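Esterase D (Cellvibrio japonicus, PDB 2W87) binds glucuronic acid of plant cell-wall polysaccharides through this family 35 carbohydrate-binding module, one domain of an enzyme that probably hydrolyses feruloyl esters in arabinoxylan. Local coordinates at residues Ile45-Ser50 / Val101-Gly106; Arg53-Arg58 / Asp124-Val129; Tyr59-Thr64 / Gly89-Trp94. All coordinates share one frame; numbering follows the deposited sequence.

Contact 1 (Ile45-Ser50 / Val101-Gly106); sequences IDATSS and VDLVQG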
loop_
_atom_site.group_PDB
_atom_site.type_symbol
_atom_site.label_atom_id
_atom_site.label_comp_id
_atom_site.label_asym_id
_atom_site.label_seq_id
_atom_site.Cartn_x
_atom_site.Cartn_y
_atom_site.Cartn_z
ATOM N N ILE A 45 3.514 -10.466 -1.752
ATOM C CA ILE A 45 2.500 -11.261 -2.449
ATOM C C ILE A 45 3.186 -12.377 -3.212
ATOM O O ILE A 45 4.136 -12.122 -3.936
ATOM C CB ILE A 45 1.760 -10.390 -3.483
ATOM C CG1 ILE A 45 1.131 -9.147 -2.816
ATOM C CG2 ILE A 45 0.711 -11.195 -4.169
ATOM C CD1 ILE A 45 1.001 -7.974 -3.817
ATOM N N ASP A 46 2.705 -13.613 -3.048
ATOM C CA ASP A 46 3.190 -14.727 -3.830
ATOM C C ASP A 46 2.202 -14.939 -4.968
ATOM O O ASP A 46 1.005 -15.027 -4.723
ATOM C CB ASP A 46 3.307 -15.992 -2.988
ATOM C CG ASP A 46 3.858 -17.162 -3.796
ATOM O OD1 ASP A 46 5.104 -17.328 -3.814
ATOM O OD2 ASP A 46 3.048 -17.868 -4.453
ATOM N N ALA A 47 2.707 -15.000 -6.196
ATOM C CA ALA A 47 1.881 -15.188 -7.391
ATOM C C ALA A 47 2.267 -16.502 -8.049
ATOM O O ALA A 47 3.436 -16.757 -8.265
ATOM C CB ALA A 47 2.081 -14.018 -8.369
ATOM N N THR A 48 1.293 -17.350 -8.365
ATOM C CA THR A 48 1.649 -18.656 -8.921
ATOM C C THR A 48 2.127 -18.509 -10.362
ATOM O O THR A 48 2.872 -19.340 -10.843
ATOM C CB THR A 48 0.487 -19.659 -8.863
ATOM O OG1 THR A 48 -0.584 -19.173 -9.664
ATOM C CG2 THR A 48 0.009 -19.873 -7.428
ATOM N N SER A 49 1.708 -17.440 -11.039
ATOM C CA SER A 49 2.125 -17.154 -12.408
ATOM C C SER A 49 2.349 -15.662 -12.556
ATOM O O SER A 49 1.723 -14.873 -11.861
ATOM C CB SER A 49 1.044 -17.589 -13.396
ATOM O OG SER A 49 0.978 -19.001 -13.518
ATOM N N SER A 50 3.235 -15.272 -13.461
ATOM C CA SER A 50 3.440 -13.850 -13.712
ATOM C C SER A 50 2.209 -13.299 -14.431
ATOM O O SER A 50 1.487 -14.038 -15.073
ATOM C CB SER A 50 4.710 -13.600 -14.522
ATOM O OG SER A 50 4.579 -14.085 -15.852
ATOM N N VAL A 101 -0.499 -3.591 -12.165
ATOM C CA VAL A 101 0.922 -3.853 -12.068
ATOM C C VAL A 101 1.164 -5.259 -12.558
ATOM O O VAL A 101 0.268 -6.089 -12.507
ATOM C CB VAL A 101 1.462 -3.783 -10.628
ATOM C CG1 VAL A 101 1.154 -2.438 -9.996
ATOM C CG2 VAL A 101 0.910 -4.927 -9.769
ATOM N N ASP A 102 2.385 -5.509 -13.014
ATOM C CA ASP A 102 2.757 -6.838 -13.467
ATOM C C ASP A 102 3.555 -7.486 -12.362
ATOM O O ASP A 102 4.674 -7.061 -12.059
ATOM C CB ASP A 102 3.556 -6.758 -14.759
ATOM C CG ASP A 102 2.653 -6.730 -15.982
ATOM O OD1 ASP A 102 2.034 -7.780 -16.283
ATOM O OD2 ASP A 102 2.545 -5.669 -16.633
ATOM N N LEU A 103 2.967 -8.500 -11.752
ATOM C CA LEU A 103 3.657 -9.292 -10.750
ATOM C C LEU A 103 4.467 -10.386 -11.429
ATOM O O LEU A 103 4.088 -10.895 -12.493
ATOM C CB LEU A 103 2.681 -9.908 -9.750
ATOM C CG LEU A 103 1.821 -8.994 -8.865
ATOM C CD1 LEU A 103 1.146 -9.809 -7.760
ATOM C CD2 LEU A 103 2.601 -7.874 -8.250
ATOM N N VAL A 104 5.597 -10.729 -10.823
ATOM C CA VAL A 104 6.415 -11.844 -11.292
ATOM C C VAL A 104 5.938 -13.140 -10.635
ATOM O O VAL A 104 5.363 -13.134 -9.537
ATOM C CB VAL A 104 7.921 -11.642 -10.997
ATOM C CG1 VAL A 104 8.425 -10.342 -11.629
ATOM C CG2 VAL A 104 8.195 -11.647 -9.510
ATOM N N GLN A 105 6.187 -14.266 -11.295
ATOM C CA GLN A 105 5.906 -15.554 -10.690
ATOM C C GLN A 105 6.739 -15.642 -9.406
ATOM O O GLN A 105 7.924 -15.272 -9.401
ATOM C CB GLN A 105 6.315 -16.673 -11.649
ATOM C CG GLN A 105 5.874 -18.017 -11.218
ATOM C CD GLN A 105 6.426 -19.112 -12.121
ATOM O OE1 GLN A 105 7.581 -19.057 -12.566
ATOM N NE2 GLN A 105 5.619 -20.117 -12.367
ATOM N N GLY A 106 6.130 -16.096 -8.317
ATOM C CA GLY A 106 6.845 -16.170 -7.041
ATOM C C GLY A 106 6.646 -14.953 -6.165
ATOM O O GLY A 106 5.576 -14.384 -6.146
#
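Ala47 and Gly106 form an antiparallel hydrogen-bonded pair where two loops pass between the sheets at one end of the beta-sandwich. Residues 45-50 leave strand 40-47 of one sheet for strand 51-60 of the other; residues 101-106 run the opposite way, from strand 95-103 to strand 106-114. Two backbone bonds close the pair: Ala47 N to Gly106 O at 2.9 Å and Gly106 N to Ala47 O at 2.8 Å, the second nearly straight at 172°. Gly106 O also receives a CA-H contact from Asp46 CA at 3.3 Å. The backbone of Gly106, with phi 94° and psi -143°, would press a side chain against the preceding carbonyl oxygen.

The tight part faces the interior. Ile45 and Leu103 cross at about a right angle, and Ile45 CG2, anti to its backbone N, reaches Leu103 CD1 at 3.9 Å. Ala47 CB fills the next place, lying 3.6 Å from Val104 O and looser against the same leucine methyl. Val110 and Val133 cover Ile45 further, so this apolar cluster joins the filling between the sheets.

Outward, the contact thins. Thr48, Ser49, Ser50 and Gln105 are exposed, and side chains here touch mainly backbone. Ser50 CA lies 3.3 Å from Leu103 O, a CA-H contact well off straight, while the serine methylene leans on the same oxygen and on Gln105 N. Gln105, extended along its chain, lays CB and CG alongside the 48-50 backbone. Its terminal amide ends at Thr48 O, which lies almost in the amide plane, while NE2 is tilted from the carbonyl plane: Gln105 NE2 donates to Thr48 O at 3.2 Å.

Contact 2 (Arg53-Arg58 / Asp124-Val129); sequences RTLTIR and DSLSVV. With CA (calcium ion), chain D.
Thr56 O is gripped by two donors: Ser127 N at 2.8 Å and water 2, which also bonds Ser125 OG; the CA-H of Leu126 makes a longer contact with the same oxygen. This carbonyl sits midway along the antiparallel pairing of strands 51-60 and 122-129, the central pair of the four-stranded sheet of the beta-sandwich. A classic beta bulge interrupts the regular pairing, where Asp124 and Ser125 together oppose Arg58: Arg58 N donates to Ser125 O, while Asp124 N, instead of Ser125 N, donates to Arg58 O at 2.7 Å.

The bulge sets Asp124 beside Arg58, the two side chains pointing the same way. Arg58 NH1 makes a salt bridge to Asp124 OD2 at 2.8 Å, the oxygen lying near the guanidinium plane but met from above the carboxylate plane, the two planes being 65° apart. NH1 has a second partner in Gly24 O. With CG anti to the backbone N (chi1 179°), the carboxylate stands beside its own carbonyl, and Asp124 O and OD1 chelate one calcium ion, each at 2.4 Å. Gln5, Glu6, Thr26 and Gly29 complete the site. The nearby calcium and arginine would both favour a charged carboxylate.

One face of the pair carries Thr54, Thr56, Ser125 and Ser127, where water 1 links Thr54 O to Thr56 OG1. The other is apolar and buried: Ile57 CG1 meets Leu126 CD1 at 3.7 Å, and Leu55 CD2 rests against both methyls of Val128, 3.8 Å from CG1 and from CG2.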
loop_
_atom_site.group_PDB
_atom_site.type_symbol
_atom_site.label_atom_id
_atom_site.label_comp_id
_atom_site.label_asym_id
_atom_site.label_seq_id
_atom_site.Cartn_x
_atom_site.Cartn_y
_atom_site.Cartn_z
ATOM N N ARG A 53 -1.943 -7.703 -12.298
ATOM C CA ARG A 53 -2.889 -7.660 -11.201
ATOM C C ARG A 53 -3.361 -6.220 -11.042
ATOM O O ARG A 53 -2.647 -5.257 -11.368
ATOM C CB ARG A 53 -2.245 -8.079 -9.873
ATOM C CG ARG A 53 -2.244 -9.547 -9.568
ATOM C CD ARG A 53 -1.432 -10.352 -10.568
ATOM N NE ARG A 53 -1.478 -11.775 -10.248
ATOM C CZ ARG A 53 -0.626 -12.691 -10.715
ATOM N NH1 ARG A 53 0.385 -12.361 -11.522
ATOM N NH2 ARG A 53 -0.779 -13.952 -10.338
ATOM N N THR A 54 -4.554 -6.082 -10.507
ATOM C CA THR A 54 -5.054 -4.773 -10.088
ATOM C C THR A 54 -4.851 -4.637 -8.600
ATOM O O THR A 54 -5.316 -5.479 -7.840
ATOM C CB THR A 54 -6.525 -4.612 -10.407
ATOM O OG1 THR A 54 -6.707 -4.761 -11.817
ATOM C CG2 THR A 54 -6.981 -3.228 -9.997
ATOM N N LEU A 55 -4.127 -3.592 -8.204
ATOM C CA LEU A 55 -3.884 -3.297 -6.801
ATOM C C LEU A 55 -4.810 -2.163 -6.429
ATOM O O LEU A 55 -4.866 -1.169 -7.152
ATOM C CB LEU A 55 -2.440 -2.848 -6.565
ATOM C CG LEU A 55 -1.342 -3.807 -6.942
ATOM C CD1 LEU A 55 -0.022 -3.364 -6.337
ATOM C CD2 LEU A 55 -1.648 -5.191 -6.478
ATOM N N THR A 56 -5.531 -2.310 -5.317
ATOM C CA THR A 56 -6.396 -1.270 -4.825
ATOM C C THR A 56 -5.928 -0.903 -3.420
ATOM O O THR A 56 -5.894 -1.747 -2.525
ATOM C CB THR A 56 -7.866 -1.734 -4.860
ATOM O OG1 THR A 56 -8.253 -1.981 -6.225
ATOM C CG2 THR A 56 -8.785 -0.683 -4.266
ATOM N N ILE A 57 -5.529 0.355 -3.262
ATOM C CA ILE A 57 -5.034 0.879 -1.992
ATOM C C ILE A 57 -6.086 1.757 -1.367
ATOM O O ILE A 57 -6.512 2.735 -1.983
ATOM C CB ILE A 57 -3.773 1.734 -2.253
ATOM C CG1 ILE A 57 -2.670 0.870 -2.866
ATOM C CG2 ILE A 57 -3.286 2.428 -0.966
ATOM C CD1 ILE A 57 -1.495 1.699 -3.360
ATOM N N ARG A 58 -6.531 1.408 -0.167
ATOM C CA ARG A 58 -7.520 2.208 0.550
ATOM C C ARG A 58 -6.790 3.122 1.536
ATOM O O ARG A 58 -5.929 2.669 2.296
ATOM C CB ARG A 58 -8.508 1.308 1.281
ATOM C CG ARG A 58 -9.708 2.053 1.812
ATOM C CD ARG A 58 -10.818 1.111 2.187
ATOM N NE ARG A 58 -12.043 1.825 2.567
ATOM C CZ ARG A 58 -12.387 2.114 3.814
ATOM N NH1 ARG A 58 -11.619 1.753 4.835
ATOM N NH2 ARG A 58 -13.517 2.772 4.036
ATOM N N ASP A 124 -5.048 2.004 4.768
ATOM C CA ASP A 124 -5.888 1.018 5.459
ATOM C C ASP A 124 -5.593 -0.403 5.050
ATOM O O ASP A 124 -5.510 -1.301 5.894
ATOM C CB ASP A 124 -7.357 1.307 5.175
ATOM C CG ASP A 124 -8.292 0.326 5.830
ATOM O OD1 ASP A 124 -7.976 -0.187 6.922
ATOM O OD2 ASP A 124 -9.389 0.109 5.279
ATOM N N SER A 125 -5.473 -0.603 3.748
ATOM C CA SER A 125 -5.332 -1.930 3.190
ATOM C C SER A 125 -4.845 -1.911 1.750
ATOM O O SER A 125 -4.975 -0.903 1.051
ATOM C CB SER A 125 -6.678 -2.604 3.222
ATOM O OG SER A 125 -7.640 -1.920 2.427
ATOM N N LEU A 126 -4.376 -3.081 1.309
ATOM C CA LEU A 126 -4.041 -3.331 -0.077
ATOM C C LEU A 126 -4.852 -4.544 -0.524
ATOM O O LEU A 126 -4.791 -5.592 0.106
ATOM C CB LEU A 126 -2.542 -3.636 -0.242
ATOM C CG LEU A 126 -2.102 -4.030 -1.656
ATOM C CD1 LEU A 126 -2.219 -2.837 -2.602
ATOM C CD2 LEU A 126 -0.698 -4.622 -1.663
ATOM N N SER A 127 -5.614 -4.386 -1.601
ATOM C CA SER A 127 -6.380 -5.481 -2.195
ATOM C C SER A 127 -5.720 -5.831 -3.524
ATOM O O SER A 127 -5.326 -4.944 -4.259
ATOM C CB SER A 127 -7.815 -5.025 -2.426
ATOM O OG SER A 127 -8.459 -5.892 -3.310
ATOM N N VAL A 128 -5.604 -7.121 -3.820
ATOM C CA VAL A 128 -4.903 -7.598 -4.999
ATOM C C VAL A 128 -5.813 -8.562 -5.753
ATOM O O VAL A 128 -6.307 -9.534 -5.168
ATOM C CB VAL A 128 -3.640 -8.348 -4.606
ATOM C CG1 VAL A 128 -2.841 -8.733 -5.834
ATOM C CG2 VAL A 128 -2.798 -7.501 -3.651
ATOM N N VAL A 129 -6.050 -8.285 -7.030
ATOM C CA VAL A 129 -6.875 -9.179 -7.851
ATOM C C VAL A 129 -6.171 -9.565 -9.147
ATOM O O VAL A 129 -5.612 -8.722 -9.835
ATOM C CB VAL A 129 -8.230 -8.553 -8.230
ATOM C CG1 VAL A 129 -9.096 -9.647 -8.861
ATOM C CG2 VAL A 129 -8.911 -7.957 -7.025
HETATM CA CA CA D . -6.604 -1.908 7.892
HETATM O O HOH W 1 -7.806 -4.629 -6.499
HETATM O O HOH W 2 -7.776 -1.976 -0.322
#

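Contact 3 (Tyr59-Thr64 / Gly89-Trp94); sequences YANGGT and GAWTTW. With GCU (alpha-D-glucopyranuronic acid), chain E.
Gly62 and Ala60 each press a carbon onto a tryptophan face, and these CH-pi contacts carry the packing. Gly62 CA lies 3.6 Å from the centroid of the five-membered ring of Trp91, 15° off its normal; a side chain on Gly62 would run into the indole. Gly62 N lies over the same face, toward the six-membered ring. Ala60 CB stands over the six-membered ring of Trp94, also 3.6 Å from its centroid and 11° off the normal.

Weak CA-H contacts tie the backbones: Trp94 CA to Tyr59 O at 3.2 Å and Ala60 CA to Thr93 O at 3.4 Å.

The sugar lies over the opposite face of Trp91. Trp91, on a loop at one end of the beta-sandwich, is a wall of the glucuronic acid pocket, and residues 60-63 back its other side. With CG anti to the carbonyl carbon (chi1 -64°), the indole lies between the two, one face to each. GCU C4 lies 3.7 Å above the Trp91 ring plane, and Trp91 CZ2 comes within 3.5 Å of the carboxylate oxygen GCU O6B. His22, Arg67 and Asn122 supply hydrogen bonds to the sugar.

Hydrogen bonds shape each loop separately. Asn61 OD1 accepts from Gly63 N at 3.0 Å, an Asx turn, while Thr93 N bonds back to Ala90 O at 3.2 Å, closing a type I turn that carries Trp91. No hydrogen bond joins the two segments directly; Thr88 OG1 bonds both Asn61 N and Thr93 O, and Thr87 OG1 both Asn61 O and Gly89 N.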
loop_
_atom_site.group_PDB
_atom_site.type_symbol
_atom_site.label_atom_id
_atom_site.label_comp_id
_atom_site.label_asym_id
_atom_site.label_seq_id
_atom_site.Cartn_x
_atom_site.Cartn_y
_atom_site.Cartn_z
ATOM N N TYR A 59 -7.123 4.403 1.519
ATOM C CA TYR A 59 -6.310 5.390 2.234
ATOM C C TYR A 59 -7.139 6.587 2.687
ATOM O O TYR A 59 -8.226 6.842 2.159
ATOM C CB TYR A 59 -5.154 5.873 1.367
ATOM C CG TYR A 59 -5.588 6.764 0.243
ATOM C CD1 TYR A 59 -5.538 8.161 0.362
ATOM C CD2 TYR A 59 -6.108 6.232 -0.921
ATOM C CE1 TYR A 59 -5.990 8.987 -0.679
ATOM C CE2 TYR A 59 -6.551 7.062 -1.967
ATOM C CZ TYR A 59 -6.474 8.432 -1.831
ATOM O OH TYR A 59 -6.936 9.255 -2.861
ATOM N N ALA A 60 -6.592 7.331 3.646
ATOM C CA ALA A 60 -7.173 8.592 4.099
ATOM C C ALA A 60 -6.081 9.636 4.066
ATOM O O ALA A 60 -4.984 9.371 4.503
ATOM C CB ALA A 60 -7.711 8.458 5.511
ATOM N N ASN A 61 -6.390 10.822 3.569
ATOM C CA ASN A 61 -5.429 11.905 3.485
ATOM C C ASN A 61 -6.137 13.172 3.932
ATOM O O ASN A 61 -6.809 13.804 3.140
ATOM C CB ASN A 61 -4.901 12.046 2.060
ATOM C CG ASN A 61 -3.890 13.154 1.907
ATOM O OD1 ASN A 61 -3.613 13.901 2.848
ATOM N ND2 ASN A 61 -3.330 13.275 0.703
ATOM N N GLY A 62 -5.982 13.512 5.209
ATOM C CA GLY A 62 -6.596 14.703 5.804
ATOM C C GLY A 62 -5.675 15.911 5.724
ATOM O O GLY A 62 -5.939 16.945 6.340
ATOM N N GLY A 63 -4.581 15.776 4.981
ATOM C CA GLY A 63 -3.662 16.884 4.770
ATOM C C GLY A 63 -4.198 17.766 3.673
ATOM O O GLY A 63 -5.285 17.515 3.163
ATOM N N THR A 64 -3.430 18.788 3.309
ATOM C CA THR A 64 -3.860 19.784 2.339
ATOM C C THR A 64 -3.358 19.560 0.923
ATOM O O THR A 64 -3.748 20.316 0.021
ATOM C CB THR A 64 -3.390 21.216 2.742
ATOM N N GLY A 89 -10.116 14.798 2.321
ATOM C CA GLY A 89 -10.901 15.793 3.042
ATOM C C GLY A 89 -10.918 15.664 4.558
ATOM O O GLY A 89 -11.357 16.584 5.253
ATOM N N ALA A 90 -10.461 14.526 5.087
ATOM C CA ALA A 90 -10.419 14.288 6.511
ATOM C C ALA A 90 -9.692 12.976 6.766
ATOM O O ALA A 90 -9.688 12.109 5.910
ATOM C CB ALA A 90 -11.843 14.202 7.077
ATOM N N TRP A 91 -9.119 12.823 7.958
ATOM C CA TRP A 91 -8.466 11.565 8.313
ATOM C C TRP A 91 -9.464 10.425 8.537
ATOM O O TRP A 91 -9.089 9.253 8.662
ATOM C CB TRP A 91 -7.559 11.733 9.543
ATOM C CG TRP A 91 -6.440 12.652 9.286
ATOM C CD1 TRP A 91 -6.262 13.916 9.788
ATOM C CD2 TRP A 91 -5.331 12.416 8.401
ATOM N NE1 TRP A 91 -5.109 14.459 9.294
ATOM C CE2 TRP A 91 -4.513 13.566 8.443
ATOM C CE3 TRP A 91 -4.938 11.344 7.605
ATOM C CZ2 TRP A 91 -3.338 13.677 7.696
ATOM C CZ3 TRP A 91 -3.759 11.455 6.855
ATOM C CH2 TRP A 91 -2.969 12.603 6.910
ATOM N N THR A 92 -10.747 10.778 8.596
ATOM C CA THR A 92 -11.805 9.800 8.757
ATOM C C THR A 92 -12.515 9.454 7.449
ATOM O O THR A 92 -13.426 8.643 7.458
ATOM C CB THR A 92 -12.838 10.337 9.767
ATOM O OG1 THR A 92 -13.171 11.690 9.441
ATOM C CG2 THR A 92 -12.238 10.302 11.172
ATOM N N THR A 93 -12.101 10.057 6.339
ATOM C CA THR A 93 -12.673 9.807 5.016
ATOM C C THR A 93 -11.664 9.007 4.230
ATOM O O THR A 93 -10.512 9.431 4.063
ATOM C CB THR A 93 -13.016 11.104 4.252
ATOM O OG1 THR A 93 -14.085 11.761 4.940
ATOM C CG2 THR A 93 -13.419 10.804 2.790
ATOM N N TRP A 94 -12.105 7.829 3.802
ATOM C CA TRP A 94 -11.269 6.885 3.105
ATOM C C TRP A 94 -11.674 6.804 1.659
ATOM O O TRP A 94 -12.875 6.826 1.335
ATOM C CB TRP A 94 -11.367 5.517 3.758
ATOM C CG TRP A 94 -11.005 5.554 5.206
ATOM C CD1 TRP A 94 -11.812 5.902 6.246
ATOM C CD2 TRP A 94 -9.710 5.291 5.776
ATOM N NE1 TRP A 94 -11.115 5.848 7.426
ATOM C CE2 TRP A 94 -9.821 5.482 7.166
ATOM C CE3 TRP A 94 -8.476 4.911 5.244
ATOM C CZ2 TRP A 94 -8.747 5.315 8.036
ATOM C CZ3 TRP A 94 -7.388 4.724 6.127
ATOM C CH2 TRP A 94 -7.542 4.935 7.503
HETATM C C1 GCU E . -2.063 13.615 12.046
HETATM C C2 GCU E . -3.011 12.424 11.900
HETATM C C3 GCU E . -2.204 11.187 11.520
HETATM C C4 GCU E . -1.530 11.454 10.190
HETATM C C5 GCU E . -0.654 12.708 10.336
HETATM C C6 GCU E . 0.025 13.097 9.029
HETATM O O1 GCU E . -1.125 13.265 13.062
HETATM O O2 GCU E . -3.666 12.188 13.135
HETATM O O3 GCU E . -3.042 10.033 11.420
HETATM O O4 GCU E . -0.684 10.349 9.780
HETATM O O5 GCU E . -1.453 13.819 10.740
HETATM O O6A GCU E . 0.612 12.187 8.426
HETATM O O6B GCU E . -0.028 14.288 8.637
#

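How the contacts relate
The three contacts are spread along the long direction of one beta-sandwich. Contact 2 lies nearest the middle, its centre 14 Å from that of contact 1 and 18 Å from that of contact 3; contacts 1 and 3 lie 31 Å apart, on opposite sides of the chain's centre. Strand 51-60 serves contacts 2 and 3, and starts just after residues 45-50 of contact 1. The segments follow as 45-50, 53-58, 59-64, 89-94, 101-106 and 124-129, so contacts 1 and 2 interlock along the chain. Arg53 packs against Ala47 and Leu103, while Asp124 CB meets Trp94 CZ3 at 3.5 Å, joining the strand that binds one calcium ion to the loop that carries Trp91 of the sugar pocket.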